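Stage II sporulation protein Q (Bacillus subtilis, PDB 3TUF) forms, together with SpoIIIAH, an intercellular channel between mother cell and forespore and takes part in forespore engulfment during sporulation. Local coordinates at residues 38-46 with 94-102. Numbering follows the deposited sequence.
Sequences MENVAMPVV and FDVSASLSG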
loop_
_atom_site.group_PDB
_atom_site.type_symbol
_atom_site.label_atom_id
_atom_site.label_comp_id
_atom_site.label_asym_id
_atom_site.label_seq_id
_atom_site.Cartn_x
_atom_site.Cartn_y
_atom_site.Cartn_z
ATOM N N MET A 38 -35.859 -1.084 31.027
ATOM C CA MET A 38 -36.819 -0.511 31.940
ATOM C C MET A 38 -36.222 0.559 32.832
ATOM O O MET A 38 -36.951 1.253 33.511
ATOM C CB MET A 38 -37.443 -1.603 32.802
ATOM C CG MET A 38 -36.817 -2.979 32.644
ATOM S SD MET A 38 -37.049 -4.034 34.098
ATOM C CE MET A 38 -35.536 -3.726 34.995
ATOM N N GLU A 39 -34.907 0.705 32.845
ATOM C CA GLU A 39 -34.335 1.753 33.670
ATOM C C GLU A 39 -33.621 2.818 32.887
ATOM O O GLU A 39 -33.324 2.640 31.742
ATOM C CB GLU A 39 -33.438 1.192 34.775
ATOM C CG GLU A 39 -32.297 0.325 34.340
ATOM C CD GLU A 39 -31.557 -0.287 35.516
ATOM O OE1 GLU A 39 -30.367 -0.565 35.389
ATOM O OE2 GLU A 39 -32.158 -0.496 36.567
ATOM N N ASN A 40 -33.364 3.933 33.537
ATOM C CA ASN A 40 -32.732 5.060 32.913
ATOM C C ASN A 40 -31.260 5.084 33.202
ATOM O O ASN A 40 -30.826 4.621 34.214
ATOM C CB ASN A 40 -33.330 6.344 33.442
ATOM C CG ASN A 40 -34.760 6.537 33.033
ATOM O OD1 ASN A 40 -35.398 5.647 32.506
ATOM N ND2 ASN A 40 -35.274 7.717 33.288
ATOM N N VAL A 41 -30.492 5.657 32.311
ATOM C CA VAL A 41 -29.042 5.663 32.427
ATOM C C VAL A 41 -28.662 6.669 33.476
ATOM O O VAL A 41 -29.026 7.811 33.366
ATOM C CB VAL A 41 -28.378 6.033 31.053
ATOM C CG1 VAL A 41 -26.843 6.324 31.193
ATOM C CG2 VAL A 41 -28.671 4.941 29.997
ATOM N N ALA A 42 -27.925 6.256 34.501
ATOM C CA ALA A 42 -27.606 7.215 35.575
ATOM C C ALA A 42 -26.154 7.687 35.564
ATOM O O ALA A 42 -25.274 6.946 35.137
ATOM C CB ALA A 42 -27.982 6.640 36.947
ATOM N N MET A 43 -25.911 8.918 36.015
ATOM C CA MET A 43 -24.557 9.374 36.342
ATOM C C MET A 43 -23.893 8.297 37.185
ATOM O O MET A 43 -24.510 7.775 38.088
ATOM C CB MET A 43 -24.619 10.697 37.097
ATOM C CG MET A 43 -24.878 11.812 36.150
ATOM S SD MET A 43 -23.324 12.212 35.250
ATOM C CE MET A 43 -22.580 13.246 36.559
ATOM N N PRO A 44 -22.637 7.944 36.889
ATOM C CA PRO A 44 -21.998 6.800 37.573
ATOM C C PRO A 44 -21.393 7.165 38.950
ATOM O O PRO A 44 -20.249 6.716 39.288
ATOM C CB PRO A 44 -20.879 6.438 36.604
ATOM C CG PRO A 44 -20.415 7.752 36.141
ATOM C CD PRO A 44 -21.681 8.621 35.999
ATOM N N VAL A 45 -22.144 7.953 39.731
ATOM C CA VAL A 45 -21.610 8.564 40.965
ATOM C C VAL A 45 -22.713 8.522 42.003
ATOM O O VAL A 45 -23.863 8.298 41.643
ATOM C CB VAL A 45 -21.143 9.975 40.655
ATOM C CG1 VAL A 45 -21.187 10.834 41.810
ATOM C CG2 VAL A 45 -19.737 9.932 40.179
ATOM N N VAL A 46 -22.396 8.668 43.294
ATOM C CA VAL A 46 -23.470 8.673 44.267
ATOM C C VAL A 46 -23.861 10.130 44.551
ATOM O O VAL A 46 -25.033 10.512 44.545
ATOM C CB VAL A 46 -23.093 7.935 45.569
ATOM C CG1 VAL A 46 -24.198 8.124 46.580
ATOM C CG2 VAL A 46 -22.835 6.412 45.341
ATOM N N PHE A 94 -14.055 10.168 45.468
ATOM C CA PHE A 94 -15.478 10.065 45.613
ATOM C C PHE A 94 -15.913 8.714 45.120
ATOM O O PHE A 94 -15.142 7.995 44.430
ATOM C CB PHE A 94 -16.138 11.193 44.813
ATOM C CG PHE A 94 -15.794 11.178 43.292
ATOM C CD1 PHE A 94 -16.594 10.414 42.397
ATOM C CD2 PHE A 94 -14.688 11.918 42.772
ATOM C CE1 PHE A 94 -16.279 10.334 41.011
ATOM C CE2 PHE A 94 -14.378 11.883 41.421
ATOM C CZ PHE A 94 -15.179 11.080 40.528
ATOM N N ASP A 95 -17.131 8.326 45.432
ATOM C CA ASP A 95 -17.491 6.937 45.229
ATOM C C ASP A 95 -18.126 6.872 43.902
ATOM O O ASP A 95 -18.942 7.723 43.567
ATOM C CB ASP A 95 -18.437 6.450 46.322
ATOM C CG ASP A 95 -17.808 6.583 47.774
ATOM O OD1 ASP A 95 -16.848 5.814 48.100
ATOM O OD2 ASP A 95 -18.271 7.436 48.572
ATOM N N VAL A 96 -17.711 5.886 43.120
ATOM C CA VAL A 96 -18.323 5.601 41.836
ATOM C C VAL A 96 -19.359 4.481 41.956
ATOM O O VAL A 96 -19.142 3.521 42.717
ATOM C CB VAL A 96 -17.219 5.095 40.962
ATOM C CG1 VAL A 96 -17.756 4.316 39.651
ATOM C CG2 VAL A 96 -16.224 6.217 40.700
ATOM N N SER A 97 -20.444 4.552 41.190
ATOM C CA SER A 97 -21.472 3.517 41.278
ATOM C C SER A 97 -22.048 3.144 39.952
ATOM O O SER A 97 -21.968 3.883 38.981
ATOM C CB SER A 97 -22.615 3.978 42.174
ATOM O OG SER A 97 -23.009 5.266 41.802
ATOM N N ALA A 98 -22.686 1.997 39.925
ATOM C CA ALA A 98 -23.116 1.443 38.674
ATOM C C ALA A 98 -24.218 2.332 38.101
ATOM O O ALA A 98 -25.201 2.702 38.776
ATOM C CB ALA A 98 -23.572 0.008 38.842
ATOM N N SER A 99 -23.977 2.729 36.858
ATOM C CA SER A 99 -24.889 3.533 36.083
ATOM C C SER A 99 -26.140 2.756 35.706
ATOM O O SER A 99 -27.182 3.349 35.524
ATOM C CB SER A 99 -24.173 3.970 34.817
ATOM O OG SER A 99 -25.111 4.434 33.873
ATOM N N LEU A 100 -26.015 1.441 35.551
ATOM C CA LEU A 100 -27.155 0.574 35.314
ATOM C C LEU A 100 -26.862 -0.766 35.975
ATOM O O LEU A 100 -25.713 -1.066 36.293
ATOM C CB LEU A 100 -27.367 0.330 33.822
ATOM C CG LEU A 100 -27.789 1.457 32.854
ATOM C CD1 LEU A 100 -27.421 1.055 31.465
ATOM C CD2 LEU A 100 -29.280 1.812 32.899
ATOM N N SER A 101 -27.899 -1.578 36.166
ATOM C CA SER A 101 -27.735 -2.909 36.709
ATOM C C SER A 101 -27.112 -3.911 35.690
ATOM O O SER A 101 -27.304 -3.826 34.469
ATOM C CB SER A 101 -29.073 -3.378 37.253
ATOM O OG SER A 101 -29.673 -2.334 38.054
ATOM N N GLY A 102 -26.326 -4.857 36.184
ATOM C CA GLY A 102 -25.726 -5.812 35.283
ATOM C C GLY A 102 -24.809 -6.728 36.001
ATOM O O GLY A 102 -24.912 -6.891 37.213
#
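E39 OE1 takes a nearly straight hydrogen bond from the backbone N of S101 (2.8 Å, 174° at the hydrogen), arriving almost in line with its C-O bond. The S101 hydroxyl lies within weak bonding distance of both carboxylate oxygens, while the backbone N of Q145 also bonds to OG. E39 reaches this spot because CG is tucked between its own backbone N and carbonyl carbon (chi1 57°) and the rest of the chain runs extended, CG brushing L100 CD2 at 3.7 Å. A leucine here would probably leave the S101 N-H without its acceptor and the N-terminal end of segment 38-46 less firmly tied to 94-102. Further along, S99 grips A42 twice: S99 O accepts from A42 N (3.2 Å), and S99 OG, turned away from its own backbone N (chi1 164°), donates to A42 O at 2.8 Å, in the carbonyl plane on a lone pair. A further bond, S97 N to P44 O (2.9 Å), meets that carbonyl from above its plane, and V96 CA lies against the same oxygen. V45 forms a single beta bridge with V96 and sets CG2 obliquely against the F94 ring, 3.6 Å from CE1. Segment 38-46, a loop leading towards strand 51-55, thus runs beside strand 95-97, an outer strand of a small antiparallel sheet whose next member is 148-151. Side chains pack on the main antiparallel sheet of the M23 peptidase-like fold: P44 and S99 rest on F167 of strand 165-171, and P44 and V96 on Y129 of strand 125-132.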